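Local coordinates for protein auracyanin-A (Chloroflexus aurantiacus, PDB 2AAN) that carries a single copper ion in a cupredoxin fold and probably serves as a soluble electron acceptor for the membrane-bound alternative complex III, at residues Ile21-Lys26 with Phe32-Leu37; Val55-Trp60 with Ala84-Ala89; Tyr121-Pro126 with Pro130-Lys135. All coordinates share one frame; numbering follows the deposited sequence.

Interaction 1 (Ile21-Lys26 with Phe32-Leu37); sequences IEIGSK and FDKTEL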
ATOM      1  N   ILE A  21      -6.440  -1.316 -10.908  1.00 12.43           N
ATOM      2  CA  ILE A  21      -5.041  -1.661 -11.087  1.00 19.12           C
ATOM      3  C   ILE A  21      -4.784  -2.924 -10.268  1.00 17.86           C
ATOM      4  O   ILE A  21      -5.043  -2.968  -9.059  1.00 21.84           O
ATOM      5  CB  ILE A  21      -4.116  -0.548 -10.642  1.00 16.65           C
ATOM      6  CG1 ILE A  21      -4.273   0.658 -11.552  1.00 25.91           C
ATOM      7  CG2 ILE A  21      -2.671  -1.043 -10.661  1.00 21.08           C
ATOM      8  CD1 ILE A  21      -3.615   1.878 -10.995  1.00 27.42           C
ATOM      9  N   GLU A  22      -4.300  -3.961 -10.948  1.00 15.10           N
ATOM     10  CA  GLU A  22      -3.984  -5.229 -10.298  1.00 18.56           C
ATOM     11  C   GLU A  22      -2.577  -5.136  -9.750  1.00 21.91           C
ATOM     12  O   GLU A  22      -1.679  -4.688 -10.429  1.00 16.35           O
ATOM     13  CB  GLU A  22      -4.007  -6.380 -11.289  1.00 23.44           C
ATOM     14  CG  GLU A  22      -5.132  -6.373 -12.265  1.00 31.36           C
ATOM     15  CD  GLU A  22      -6.379  -6.949 -11.709  1.00 38.60           C
ATOM     16  OE1 GLU A  22      -7.382  -6.931 -12.452  1.00 49.63           O
ATOM     17  OE2 GLU A  22      -6.376  -7.427 -10.553  1.00 41.10           O
ATOM     18  N   ILE A  23      -2.381  -5.564  -8.518  1.00 16.24           N
ATOM     19  CA  ILE A  23      -1.026  -5.646  -7.987  1.00 10.68           C
ATOM     20  C   ILE A  23      -1.002  -6.760  -6.998  1.00 16.15           C
ATOM     21  O   ILE A  23      -2.036  -7.119  -6.447  1.00 16.09           O
ATOM     22  CB  ILE A  23      -0.556  -4.296  -7.368  1.00 13.25           C
ATOM     23  CG1 ILE A  23       0.908  -4.347  -6.952  1.00 13.66           C
ATOM     24  CG2 ILE A  23      -1.480  -3.862  -6.222  1.00 17.56           C
ATOM     25  CD1 ILE A  23       1.477  -2.999  -6.606  1.00 15.42           C
ATOM     26  N   GLY A  24       0.174  -7.335  -6.776  1.00 17.67           N
ATOM     27  CA  GLY A  24       0.250  -8.418  -5.822  1.00 19.05           C
ATOM     28  C   GLY A  24       1.590  -8.436  -5.147  1.00 18.70           C
ATOM     29  O   GLY A  24       2.417  -7.580  -5.375  1.00 16.86           O
ATOM     30  N   SER A  25       1.779  -9.413  -4.284  1.00 14.10           N
ATOM     31  CA  SER A  25       3.094  -9.690  -3.755  1.00  9.79           C
ATOM     32  C   SER A  25       3.876 -10.424  -4.863  1.00 12.61           C
ATOM     33  O   SER A  25       3.320 -11.140  -5.684  1.00 16.08           O
ATOM     34  CB  SER A  25       3.013 -10.508  -2.496  1.00 13.07           C
ATOM     35  OG  SER A  25       2.622 -11.842  -2.755  1.00 15.36           O
ATOM     36  N   LYS A  26       5.180 -10.263  -4.852  1.00 14.79           N
ATOM     37  CA  LYS A  26       6.036 -11.003  -5.774  1.00 13.09           C
ATOM     38  C   LYS A  26       6.229 -12.368  -5.128  1.00 18.58           C
ATOM     39  O   LYS A  26       7.210 -12.624  -4.451  1.00 16.63           O
ATOM     40  CB  LYS A  26       7.332 -10.262  -5.972  1.00 14.74           C
ATOM     41  CG  LYS A  26       8.203 -10.877  -7.064  1.00 23.97           C
ATOM     42  CD  LYS A  26       9.623 -10.394  -6.990  1.00 24.85           C
ATOM     43  CE  LYS A  26      10.549 -11.283  -7.818  1.00 23.16           C
ATOM     44  NZ  LYS A  26      10.170 -11.177  -9.243  1.00 30.21           N
ATOM     45  N   PHE A  32       6.320  -5.974  -3.780  1.00 15.41           N
ATOM     46  CA  PHE A  32       5.186  -5.928  -4.687  1.00 13.95           C
ATOM     47  C   PHE A  32       5.665  -6.402  -6.042  1.00 12.84           C
ATOM     48  O   PHE A  32       6.821  -6.178  -6.432  1.00 14.11           O
ATOM     49  CB  PHE A  32       4.609  -4.520  -4.788  1.00 13.52           C
ATOM     50  CG  PHE A  32       4.014  -3.998  -3.503  1.00  8.99           C
ATOM     51  CD1 PHE A  32       4.680  -3.057  -2.750  1.00 13.47           C
ATOM     52  CD2 PHE A  32       2.754  -4.404  -3.107  1.00 14.08           C
ATOM     53  CE1 PHE A  32       4.105  -2.547  -1.578  1.00 11.01           C
ATOM     54  CE2 PHE A  32       2.187  -3.940  -1.943  1.00 15.51           C
ATOM     55  CZ  PHE A  32       2.876  -3.018  -1.160  1.00 14.14           C
ATOM     56  N   ASP A  33       4.768  -7.012  -6.787  1.00 12.72           N
ATOM     57  CA  ASP A  33       5.079  -7.438  -8.161  1.00 17.14           C
ATOM     58  C   ASP A  33       5.066  -6.346  -9.211  1.00 17.10           C
ATOM     59  O   ASP A  33       5.337  -6.615 -10.346  1.00 18.33           O
ATOM     60  CB  ASP A  33       4.222  -8.619  -8.614  1.00 15.75           C
ATOM     61  CG  ASP A  33       2.734  -8.324  -8.791  1.00 21.16           C
ATOM     62  OD1 ASP A  33       2.236  -7.191  -8.718  1.00 21.81           O
ATOM     63  OD2 ASP A  33       2.038  -9.323  -9.066  1.00 29.73           O
ATOM     64  N   LYS A  34       4.699  -5.137  -8.811  1.00 14.90           N
ATOM     65  CA  LYS A  34       4.820  -3.946  -9.608  1.00 15.24           C
ATOM     66  C   LYS A  34       5.422  -2.879  -8.678  1.00 13.16           C
ATOM     67  O   LYS A  34       4.931  -2.642  -7.543  1.00 14.36           O
ATOM     68  CB  LYS A  34       3.446  -3.471 -10.124  1.00 18.54           C
ATOM     69  CG  LYS A  34       2.642  -4.505 -10.914  1.00 17.90           C
ATOM     70  CD  LYS A  34       1.412  -3.885 -11.538  1.00 22.56           C
ATOM     71  CE  LYS A  34       0.628  -4.847 -12.410  1.00 18.64           C
ATOM     72  NZ  LYS A  34      -0.639  -4.140 -12.865  1.00 16.13           N
ATOM     73  N   THR A  35       6.465  -2.227  -9.166  1.00 11.76           N
ATOM     74  CA  THR A  35       7.149  -1.197  -8.388  1.00 11.23           C
ATOM     75  C   THR A  35       6.806   0.178  -8.898  1.00 18.90           C
ATOM     76  O   THR A  35       7.217   1.178  -8.307  1.00 14.08           O
ATOM     77  CB  THR A  35       8.692  -1.320  -8.375  1.00 18.73           C
ATOM     78  OG1 THR A  35       9.212  -1.342  -9.711  1.00 13.79           O
ATOM     79  CG2 THR A  35       9.114  -2.520  -7.587  1.00 20.96           C
ATOM     80  N   GLU A  36       6.007   0.224  -9.943  1.00 14.05           N
ATOM     81  CA  GLU A  36       5.387   1.459 -10.252  1.00 17.35           C
ATOM     82  C   GLU A  36       4.071   1.426 -10.995  1.00 20.61           C
ATOM     83  O   GLU A  36       3.834   0.578 -11.838  1.00 20.86           O
ATOM     84  CB  GLU A  36       6.381   2.394 -10.877  1.00 27.66           C
ATOM     85  CG  GLU A  36       6.436   2.265 -12.342  1.00 27.88           C
ATOM     86  CD  GLU A  36       6.359   3.600 -13.018  1.00 42.65           C
ATOM     87  OE1 GLU A  36       6.977   4.547 -12.513  1.00 49.72           O
ATOM     88  OE2 GLU A  36       5.702   3.675 -14.073  1.00 40.81           O
ATOM     89  N   LEU A  37       3.230   2.367 -10.610  1.00 14.34           N
ATOM     90  CA  LEU A  37       1.870   2.531 -11.132  1.00 16.48           C
ATOM     91  C   LEU A  37       1.695   3.959 -11.572  1.00 19.36           C
ATOM     92  O   LEU A  37       2.252   4.850 -10.960  1.00 22.69           O
ATOM     93  CB  LEU A  37       0.856   2.218 -10.039  1.00 20.38           C
ATOM     94  CG  LEU A  37       0.998   0.872  -9.337  1.00 16.53           C
ATOM     95  CD1 LEU A  37      -0.012   0.748  -8.191  1.00 25.04           C
ATOM     96  CD2 LEU A  37       0.865  -0.303 -10.319  1.00 15.75           C
TER
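Gly24 and Asp33 clasp each other where the end of strand 19-24 meets the loop leading into strand 36-39, a contact of hydrogen-bonded backbone and aliphatic packing joining edge strands of two sheets. One isolated bridge, Ser25 with Phe32 (CA-CA 4.4 Å), links the backbones, and Asp33 N gives a nearly straight bond to Gly24 O (2.8 Å, 167°). The roles reverse at the side chain: Gly24 N donates to Asp33 OD1 (2.8 Å), meeting it from above the carboxylate plane. For this the Asp33 CG lies between its own N and carbonyl carbon (chi1 68°). At Gly24 a CB would come within 3.3 Å of Asp33 OD2, so having no side chain probably eases the carboxylate's approach. The chain of Lys34, extended beyond CG, reaches obliquely across to strand 19-24, where NZ bonds Glu22 O at 2.7 Å in the carbonyl plane. Ile21 CG2 rests on Leu37 CD2 (3.6 Å), while Ile23, with CG1 anti to its backbone N (chi1 -174°), sends the long branch ending in CD1 between Phe32 CB and Leu37 CD1. Trp60 and Tyr121 meet the Phe32 ring edge-to-face. Such closure of one edge is characteristic of the two-sheet beta sandwich of the cupredoxin fold.

Interaction 2 (Val55-Trp60 with Ala84-Ala89); sequences VQQHNW and ANYLPA. With CU (copper (II) ion), chain B; SO4 (sulfate ion), chain C.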
ATOM      1  N   VAL A  55       1.680 -17.567   3.318  1.00 17.85           N
ATOM      2  CA  VAL A  55       2.239 -17.502   4.680  1.00 15.65           C
ATOM      3  C   VAL A  55       2.667 -16.098   5.150  1.00 12.97           C
ATOM      4  O   VAL A  55       3.308 -15.937   6.192  1.00 11.53           O
ATOM      5  CB  VAL A  55       3.429 -18.483   4.784  1.00 10.82           C
ATOM      6  CG1 VAL A  55       2.968 -19.911   4.445  1.00 13.32           C
ATOM      7  CG2 VAL A  55       4.584 -18.071   3.864  1.00 14.92           C
ATOM      8  N   GLN A  56       2.283 -15.081   4.399  1.00 13.19           N
ATOM      9  CA  GLN A  56       2.594 -13.732   4.760  1.00 12.33           C
ATOM     10  C   GLN A  56       1.255 -13.060   4.807  1.00 16.54           C
ATOM     11  O   GLN A  56       0.315 -13.513   4.124  1.00 17.20           O
ATOM     12  CB  GLN A  56       3.457 -13.119   3.697  1.00 17.85           C
ATOM     13  CG  GLN A  56       4.807 -13.734   3.593  1.00 16.27           C
ATOM     14  CD  GLN A  56       5.743 -13.267   4.682  1.00 19.88           C
ATOM     15  OE1 GLN A  56       5.416 -12.371   5.478  1.00 20.33           O
ATOM     16  NE2 GLN A  56       6.940 -13.816   4.679  1.00 17.92           N
ATOM     17  N   GLN A  57       1.170 -12.041   5.657  1.00 14.29           N
ATOM     18  CA  GLN A  57       0.156 -11.006   5.518  1.00 18.27           C
ATOM     19  C   GLN A  57       0.825  -9.840   4.830  1.00 16.50           C
ATOM     20  O   GLN A  57       2.003  -9.647   4.986  1.00 11.59           O
ATOM     21  CB  GLN A  57      -0.472 -10.581   6.873  1.00 19.93           C
ATOM     22  CG  GLN A  57       0.483 -10.536   8.013  1.00 21.21           C
ATOM     23  CD  GLN A  57      -0.123 -10.108   9.303  1.00 19.55           C
ATOM     24  OE1 GLN A  57      -1.289  -9.725   9.374  1.00 16.54           O
ATOM     25  NE2 GLN A  57       0.686 -10.154  10.350  1.00 16.06           N
ATOM     26  N   HIS A  58       0.053  -9.076   4.074  1.00 13.48           N
ATOM     27  CA  HIS A  58       0.530  -7.857   3.439  1.00 14.40           C
ATOM     28  C   HIS A  58      -0.598  -6.832   3.400  1.00  9.54           C
ATOM     29  O   HIS A  58      -1.779  -7.182   3.329  1.00 11.68           O
ATOM     30  CB  HIS A  58       0.899  -8.104   1.984  1.00 14.53           C
ATOM     31  CG  HIS A  58       2.076  -9.012   1.769  1.00 11.59           C
ATOM     32  ND1 HIS A  58       3.362  -8.672   2.128  1.00 14.17           N
ATOM     33  CD2 HIS A  58       2.153 -10.254   1.223  1.00 13.59           C
ATOM     34  CE1 HIS A  58       4.183  -9.661   1.810  1.00 17.14           C
ATOM     35  NE2 HIS A  58       3.476 -10.625   1.230  1.00 12.11           N
ATOM     36  N   ASN A  59      -0.200  -5.582   3.254  1.00 13.20           N
ATOM     37  CA  ASN A  59      -1.138  -4.547   2.843  1.00 13.76           C
ATOM     38  C   ASN A  59      -0.514  -3.634   1.798  1.00 16.63           C
ATOM     39  O   ASN A  59       0.643  -3.819   1.402  1.00 12.55           O
ATOM     40  CB  ASN A  59      -1.723  -3.791   4.055  1.00 12.45           C
ATOM     41  CG  ASN A  59      -0.678  -3.137   4.931  1.00 12.62           C
ATOM     42  OD1 ASN A  59       0.400  -2.853   4.474  1.00 15.09           O
ATOM     43  ND2 ASN A  59      -1.005  -2.892   6.213  1.00 13.32           N
ATOM     44  N   TRP A  60      -1.321  -2.705   1.310  1.00 13.72           N
ATOM     45  CA  TRP A  60      -0.904  -1.700   0.300  1.00  7.70           C
ATOM     46  C   TRP A  60      -1.412  -0.392   0.820  1.00 14.27           C
ATOM     47  O   TRP A  60      -2.616  -0.202   0.875  1.00 11.88           O
ATOM     48  CB  TRP A  60      -1.523  -1.992  -1.060  1.00 11.35           C
ATOM     49  CG  TRP A  60      -1.104  -1.064  -2.162  1.00 13.33           C
ATOM     50  CD1 TRP A  60      -0.122  -1.280  -3.059  1.00 11.90           C
ATOM     51  CD2 TRP A  60      -1.725   0.174  -2.531  1.00 14.74           C
ATOM     52  NE1 TRP A  60      -0.012  -0.203  -3.925  1.00 15.35           N
ATOM     53  CE2 TRP A  60      -1.008   0.690  -3.640  1.00 14.76           C
ATOM     54  CE3 TRP A  60      -2.776   0.920  -2.015  1.00 17.02           C
ATOM     55  CZ2 TRP A  60      -1.311   1.914  -4.228  1.00 15.11           C
ATOM     56  CZ3 TRP A  60      -3.078   2.138  -2.604  1.00 13.49           C
ATOM     57  CH2 TRP A  60      -2.369   2.610  -3.715  1.00 15.99           C
ATOM     58  N   ALA A  84      -5.515  -2.945  13.797  1.00 19.42           N
ATOM     59  CA  ALA A  84      -5.390  -1.585  13.268  1.00 17.07           C
ATOM     60  C   ALA A  84      -4.639  -1.569  11.945  1.00 15.17           C
ATOM     61  O   ALA A  84      -4.097  -0.530  11.549  1.00 16.17           O
ATOM     62  CB  ALA A  84      -4.648  -0.717  14.249  1.00 16.72           C
ATOM     63  N   ASN A  85      -4.565  -2.729  11.291  1.00 17.06           N
ATOM     64  CA  ASN A  85      -3.895  -2.862  10.004  1.00 18.45           C
ATOM     65  C   ASN A  85      -2.440  -2.436  10.120  1.00 17.20           C
ATOM     66  O   ASN A  85      -1.879  -1.925   9.172  1.00 17.76           O
ATOM     67  CB  ASN A  85      -4.634  -2.028   8.925  1.00 16.36           C
ATOM     68  CG  ASN A  85      -4.356  -2.504   7.452  1.00 19.07           C
ATOM     69  OD1 ASN A  85      -3.688  -3.510   7.200  1.00 21.79           O
ATOM     70  ND2 ASN A  85      -4.895  -1.761   6.495  1.00 16.22           N
ATOM     71  N   TYR A  86      -1.818  -2.660  11.280  1.00 12.43           N
ATOM     72  CA  TYR A  86      -0.438  -2.219  11.500  1.00 13.36           C
ATOM     73  C   TYR A  86      -0.283  -0.786  11.030  1.00 16.89           C
ATOM     74  O   TYR A  86       0.678  -0.450  10.340  1.00 10.70           O
ATOM     75  CB  TYR A  86       0.561  -3.129  10.786  1.00 11.62           C
ATOM     76  CG  TYR A  86       0.514  -4.567  11.275  1.00 14.85           C
ATOM     77  CD1 TYR A  86      -0.117  -5.541  10.536  1.00 15.92           C
ATOM     78  CD2 TYR A  86       1.093  -4.938  12.486  1.00 17.12           C
ATOM     79  CE1 TYR A  86      -0.152  -6.866  10.974  1.00 12.90           C
ATOM     80  CE2 TYR A  86       1.061  -6.271  12.940  1.00 12.72           C
ATOM     81  CZ  TYR A  86       0.420  -7.222  12.161  1.00 12.12           C
ATOM     82  OH  TYR A  86       0.367  -8.533  12.591  1.00 13.46           O
ATOM     83  N   LEU A  87      -1.228   0.062  11.418  1.00 16.53           N
ATOM     84  CA  LEU A  87      -1.181   1.477  11.034  1.00 14.30           C
ATOM     85  C   LEU A  87      -1.565   2.371  12.188  1.00 15.74           C
ATOM     86  O   LEU A  87      -2.287   1.953  13.087  1.00 13.80           O
ATOM     87  CB  LEU A  87      -2.168   1.738   9.901  1.00 17.10           C
ATOM     88  CG  LEU A  87      -1.741   1.359   8.497  1.00 16.46           C
ATOM     89  CD1 LEU A  87      -2.939   1.627   7.606  1.00 19.95           C
ATOM     90  CD2 LEU A  87      -0.540   2.153   8.042  1.00 23.42           C
ATOM     91  N   PRO A  88      -1.073   3.612  12.167  1.00 14.63           N
ATOM     92  CA  PRO A  88      -1.543   4.603  13.138  1.00 16.21           C
ATOM     93  C   PRO A  88      -2.962   5.076  12.849  1.00 16.55           C
ATOM     94  O   PRO A  88      -3.392   5.145  11.679  1.00 15.97           O
ATOM     95  CB  PRO A  88      -0.570   5.761  12.957  1.00 14.52           C
ATOM     96  CG  PRO A  88      -0.130   5.650  11.577  1.00 16.53           C
ATOM     97  CD  PRO A  88      -0.092   4.177  11.233  1.00 17.96           C
ATOM     98  N   ALA A  89      -3.664   5.419  13.926  1.00 15.31           N
ATOM     99  CA  ALA A  89      -5.024   5.966  13.853  1.00 13.13           C
ATOM    100  C   ALA A  89      -5.013   7.396  13.255  1.00 15.48           C
ATOM    101  O   ALA A  89      -5.997   7.850  12.699  1.00 13.89           O
ATOM    102  CB  ALA A  89      -5.646   5.971  15.228  1.00 14.63           C
TER
HETATM  103 CU    CU B 140       3.970  -7.079   3.285  1.00 13.33          CU
HETATM  104  S   SO4 C 143      -2.929   5.249  17.879  0.50 24.93           S
HETATM  105  O1  SO4 C 143      -2.383   4.586  19.050  0.50 31.01           O
HETATM  106  O2  SO4 C 143      -3.790   4.327  17.151  0.50 36.43           O
HETATM  107  O3  SO4 C 143      -3.728   6.363  18.349  0.50 10.58           O
HETATM  108  O4  SO4 C 143      -1.876   5.581  16.938  0.50 20.36           O
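With chi1 of 38° in Gln57 and a similar first torsion in Asn59, each CG sits between its own backbone N and carbonyl carbon, and both amides are thereby carried across to Tyr86 and Asn85. Gln57 is otherwise extended, and the length of a glutamine lets NE2 span the gap to Tyr86 OH at 2.8 Å. Its amide stands almost perpendicular to the ring, 81° between the planes, with OE1 at the ring edge, 3.5 Å from Tyr86 CE1. Asn59 is shorter and makes a straighter bond: ND2 points at Asn85 OD1 (2.9 Å, 176°) within its own amide plane, yet it arrives from above the carbonyl plane of Asn85. Asn59 OD1 also accepts from Thr124 N, and Asn85 ND2 donates to Ser98 O. Between Gln57 and Asn59, His58 turns the other way and binds copper through ND1 (2.1 Å), in a site that Cys123, His128 and Met132 complete. Two neutral links, amide to phenol and amide to amide, tie the copper-ligand loop to segment 84-89 and probably bring no extra charge near the metal site; because Asn59 also holds Thr124, its side chain is probably fixed in rotation as a second-shell link.

Interaction 3 (Tyr121-Pro126 with Pro130-Lys135); sequences YICTVP and PLMQGK. With CU (copper (II) ion), chain B; SO4 (sulfate ion), chain D.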
ATOM      1  N   TYR A 121       3.959   3.871  -2.162  1.00 11.99           N
ATOM      2  CA  TYR A 121       3.125   2.880  -1.543  1.00 11.34           C
ATOM      3  C   TYR A 121       4.026   1.874  -0.877  1.00 15.39           C
ATOM      4  O   TYR A 121       5.119   1.629  -1.358  1.00 13.92           O
ATOM      5  CB  TYR A 121       2.104   2.243  -2.506  1.00 14.39           C
ATOM      6  CG  TYR A 121       2.632   1.621  -3.783  1.00 15.41           C
ATOM      7  CD1 TYR A 121       3.174   0.339  -3.780  1.00 15.98           C
ATOM      8  CD2 TYR A 121       2.529   2.284  -5.008  1.00 12.86           C
ATOM      9  CE1 TYR A 121       3.609  -0.253  -4.952  1.00 16.68           C
ATOM     10  CE2 TYR A 121       2.955   1.696  -6.174  1.00 13.54           C
ATOM     11  CZ  TYR A 121       3.514   0.434  -6.152  1.00 12.47           C
ATOM     12  OH  TYR A 121       3.978  -0.167  -7.311  1.00 15.03           O
ATOM     13  N   ILE A 122       3.585   1.413   0.296  1.00 12.97           N
ATOM     14  CA  ILE A 122       4.359   0.564   1.181  1.00 13.06           C
ATOM     15  C   ILE A 122       3.450  -0.494   1.793  1.00 16.15           C
ATOM     16  O   ILE A 122       2.224  -0.409   1.736  1.00 13.87           O
ATOM     17  CB  ILE A 122       5.052   1.345   2.330  1.00  9.31           C
ATOM     18  CG1 ILE A 122       4.019   1.960   3.308  1.00 14.26           C
ATOM     19  CG2 ILE A 122       5.907   2.456   1.761  1.00 13.07           C
ATOM     20  CD1 ILE A 122       4.603   2.609   4.542  1.00 20.07           C
ATOM     21  N   CYS A 123       4.079  -1.514   2.359  1.00 14.97           N
ATOM     22  CA  CYS A 123       3.356  -2.455   3.218  1.00 13.27           C
ATOM     23  C   CYS A 123       3.838  -2.207   4.632  1.00 12.19           C
ATOM     24  O   CYS A 123       5.037  -2.126   4.838  1.00 13.02           O
ATOM     25  CB  CYS A 123       3.670  -3.870   2.810  1.00 14.14           C
ATOM     26  SG  CYS A 123       3.077  -5.154   3.934  1.00 12.11           S
ATOM     27  N   THR A 124       2.932  -2.118   5.593  1.00 13.42           N
ATOM     28  CA  THR A 124       3.311  -1.885   6.991  1.00 11.06           C
ATOM     29  C   THR A 124       3.289  -3.140   7.874  1.00 11.33           C
ATOM     30  O   THR A 124       3.398  -3.046   9.086  1.00 12.64           O
ATOM     31  CB  THR A 124       2.398  -0.812   7.610  1.00 12.05           C
ATOM     32  OG1 THR A 124       1.062  -1.277   7.616  1.00 10.92           O
ATOM     33  CG2 THR A 124       2.488   0.478   6.819  1.00 13.60           C
ATOM     34  N   VAL A 125       3.200  -4.320   7.282  1.00 11.53           N
ATOM     35  CA  VAL A 125       3.328  -5.540   8.066  1.00  9.84           C
ATOM     36  C   VAL A 125       4.772  -5.560   8.650  1.00 12.78           C
ATOM     37  O   VAL A 125       5.720  -5.213   7.952  1.00 11.91           O
ATOM     38  CB  VAL A 125       2.956  -6.768   7.208  1.00  9.37           C
ATOM     39  CG1 VAL A 125       3.435  -8.114   7.856  1.00 12.04           C
ATOM     40  CG2 VAL A 125       1.438  -6.753   6.903  1.00 10.68           C
ATOM     41  N   PRO A 126       4.916  -5.887   9.950  1.00 10.34           N
ATOM     42  CA  PRO A 126       6.208  -5.809  10.604  1.00 10.38           C
ATOM     43  C   PRO A 126       7.345  -6.394   9.778  1.00 12.26           C
ATOM     44  O   PRO A 126       7.283  -7.542   9.375  1.00 10.97           O
ATOM     45  CB  PRO A 126       5.987  -6.624  11.900  1.00 13.36           C
ATOM     46  CG  PRO A 126       4.595  -6.284  12.266  1.00 13.07           C
ATOM     47  CD  PRO A 126       3.863  -6.250  10.920  1.00 12.90           C
ATOM     48  N   PRO A 130      11.596  -1.574   4.902  1.00 15.11           N
ATOM     49  CA  PRO A 130      11.734  -0.789   3.664  1.00 12.48           C
ATOM     50  C   PRO A 130      11.858  -1.553   2.367  1.00 10.78           C
ATOM     51  O   PRO A 130      11.817  -0.940   1.320  1.00 12.96           O
ATOM     52  CB  PRO A 130      13.041  -0.018   3.918  1.00 18.88           C
ATOM     53  CG  PRO A 130      13.863  -1.019   4.658  1.00 19.60           C
ATOM     54  CD  PRO A 130      12.893  -1.690   5.586  1.00 13.63           C
ATOM     55  N   LEU A 131      11.934  -2.878   2.379  1.00 13.89           N
ATOM     56  CA  LEU A 131      12.023  -3.552   1.096  1.00 10.73           C
ATOM     57  C   LEU A 131      10.743  -3.429   0.287  1.00 15.86           C
ATOM     58  O   LEU A 131      10.768  -3.269  -0.926  1.00 15.32           O
ATOM     59  CB  LEU A 131      12.354  -5.035   1.271  1.00 22.23           C
ATOM     60  CG  LEU A 131      13.819  -5.363   1.546  1.00 20.54           C
ATOM     61  CD1 LEU A 131      13.881  -6.818   1.966  1.00 24.81           C
ATOM     62  CD2 LEU A 131      14.657  -5.116   0.321  1.00 26.10           C
ATOM     63  N   MET A 132       9.611  -3.564   0.953  1.00 13.08           N
ATOM     64  CA  MET A 132       8.366  -3.696   0.238  1.00 13.05           C
ATOM     65  C   MET A 132       7.793  -2.301   0.015  1.00 13.52           C
ATOM     66  O   MET A 132       7.048  -1.733   0.837  1.00  9.64           O
ATOM     67  CB  MET A 132       7.457  -4.647   1.004  1.00 12.02           C
ATOM     68  CG  MET A 132       6.291  -5.137   0.169  1.00 15.12           C
ATOM     69  SD  MET A 132       5.483  -6.553   0.863  1.00 15.21           S
ATOM     70  CE  MET A 132       4.041  -6.595  -0.223  1.00 12.10           C
ATOM     71  N   GLN A 133       8.157  -1.741  -1.122  1.00 12.21           N
ATOM     72  CA  GLN A 133       7.709  -0.413  -1.490  1.00 13.03           C
ATOM     73  C   GLN A 133       7.680  -0.231  -2.998  1.00 11.53           C
ATOM     74  O   GLN A 133       8.340  -0.953  -3.756  1.00 13.82           O
ATOM     75  CB  GLN A 133       8.606   0.665  -0.859  1.00 10.62           C
ATOM     76  CG  GLN A 133      10.079   0.563  -1.213  1.00  9.45           C
ATOM     77  CD  GLN A 133      10.859   1.788  -0.827  1.00 13.00           C
ATOM     78  OE1 GLN A 133      10.664   2.877  -1.401  1.00 16.61           O
ATOM     79  NE2 GLN A 133      11.779   1.625   0.146  1.00 12.11           N
ATOM     80  N   GLY A 134       6.903   0.750  -3.414  1.00 13.36           N
ATOM     81  CA  GLY A 134       6.855   1.154  -4.787  1.00 14.98           C
ATOM     82  C   GLY A 134       6.432   2.605  -4.906  1.00 14.96           C
ATOM     83  O   GLY A 134       6.367   3.334  -3.905  1.00 14.08           O
ATOM     84  N   LYS A 135       6.145   2.999  -6.140  1.00 12.61           N
ATOM     85  CA  LYS A 135       5.881   4.387  -6.485  1.00 15.22           C
ATOM     86  C   LYS A 135       4.594   4.525  -7.317  1.00 14.50           C
ATOM     87  O   LYS A 135       4.429   3.814  -8.285  1.00 13.94           O
ATOM     88  CB  LYS A 135       7.069   4.865  -7.319  1.00 21.41           C
ATOM     89  CG  LYS A 135       7.123   6.302  -7.697  1.00 20.29           C
ATOM     90  CD  LYS A 135       8.469   6.605  -8.365  1.00 18.76           C
ATOM     91  CE  LYS A 135       8.483   6.176  -9.845  1.00 16.47           C
ATOM     92  NZ  LYS A 135       9.830   6.433 -10.499  1.00 21.20           N
TER
HETATM   93 CU    CU B 140       3.970  -7.079   3.285  1.00 13.33          CU
HETATM   94  S   SO4 D 144      10.112   9.817 -10.717  0.50 33.11           S
HETATM   95  O1  SO4 D 144      10.278   9.005  -9.534  0.50 32.69           O
HETATM   96  O2  SO4 D 144      10.453  11.201 -10.392  0.50 37.85           O
HETATM   97  O3  SO4 D 144       8.749   9.761 -11.242  0.50 26.29           O
HETATM   98  O4  SO4 D 144      11.022   9.317 -11.745  0.50 36.87           O
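Tyr121 lays one face of its ring over the backbone of Gly134 and Lys135, and this is the tightly packed part of the contact. Gly134 CA stands 3.8 Å from the ring centroid, only 22° off the normal, a CH-pi contact, and Lys135 N lies above the rim. Glycine suits this place because a CB would drive into Tyr121 CE1. The ring is set there by chi1 of 55°, which holds CG between the backbone N and the carbonyl carbon, and its hydroxyl bonds to Lys34 O. Were Tyr121 replaced by an alanine, the Gly134 CA would probably lose the ring that covers it and Lys34 O its hydroxyl partner. Tyr121 and Gly134 also form an antiparallel hydrogen-bonded pair, Gly134 N reaching Tyr121 O at 2.9 Å and Tyr121 N reaching Gly134 O at 3.0 Å. Ile122 and Gln133 follow as a non-hydrogen-bonded pair. This is the hairpin of strands 117-122 and 133-138, whose connecting loop carries the cysteine, histidine and methionine ligands characteristic of blue copper cupredoxins. Toward the metal the pairing slackens: Cys123 N makes a weak bond to Met132 O at 3.3 Å. The side chains converge there instead. Cys123 SG binds copper at 2.2 Å, a soft thiolate that also accepts from Val125 N, while the extended side chain of Met132 brings its thioether SD to 2.9 Å from the metal, a longer approach than that of the thiolate, with Cys123 CB packed against SD. His58 and His128 complete the site. The loose, solvent side is the Lys135 side chain, which leaves from the end the ring covers. Its CB is directed away from segment 121-126, the chain then bends at chi3, and NZ of this exposed lysine bonds O1 of a sulfate, probably from the crystallisation liquor, at 2.8 Å and makes a long, weak ion pair with Glu36.

Along the chain the three contacts come in series, interaction 1 first and interaction 3 last. Centres of interactions 1 and 2 lie about 16 Å apart, those of interactions 1 and 3 about 11 Å, and those of interactions 2 and 3 about 10 Å. Interactions 1 and 3 share the five-stranded sheet, where strands 36-39 and 133-138 are neighbours and Leu37 N probably bonds Lys135 O. Interactions 2 and 3 both touch the copper. Tyr86 O probably accepts a bond from Thr124 OG1, joining the loop before strand 94-97 to the one after strand 117-122. Phe32 also packs against Asn59 O, bringing interaction 1 against the histidine loop. The metal site is thus held between loops anchored in the sandwich.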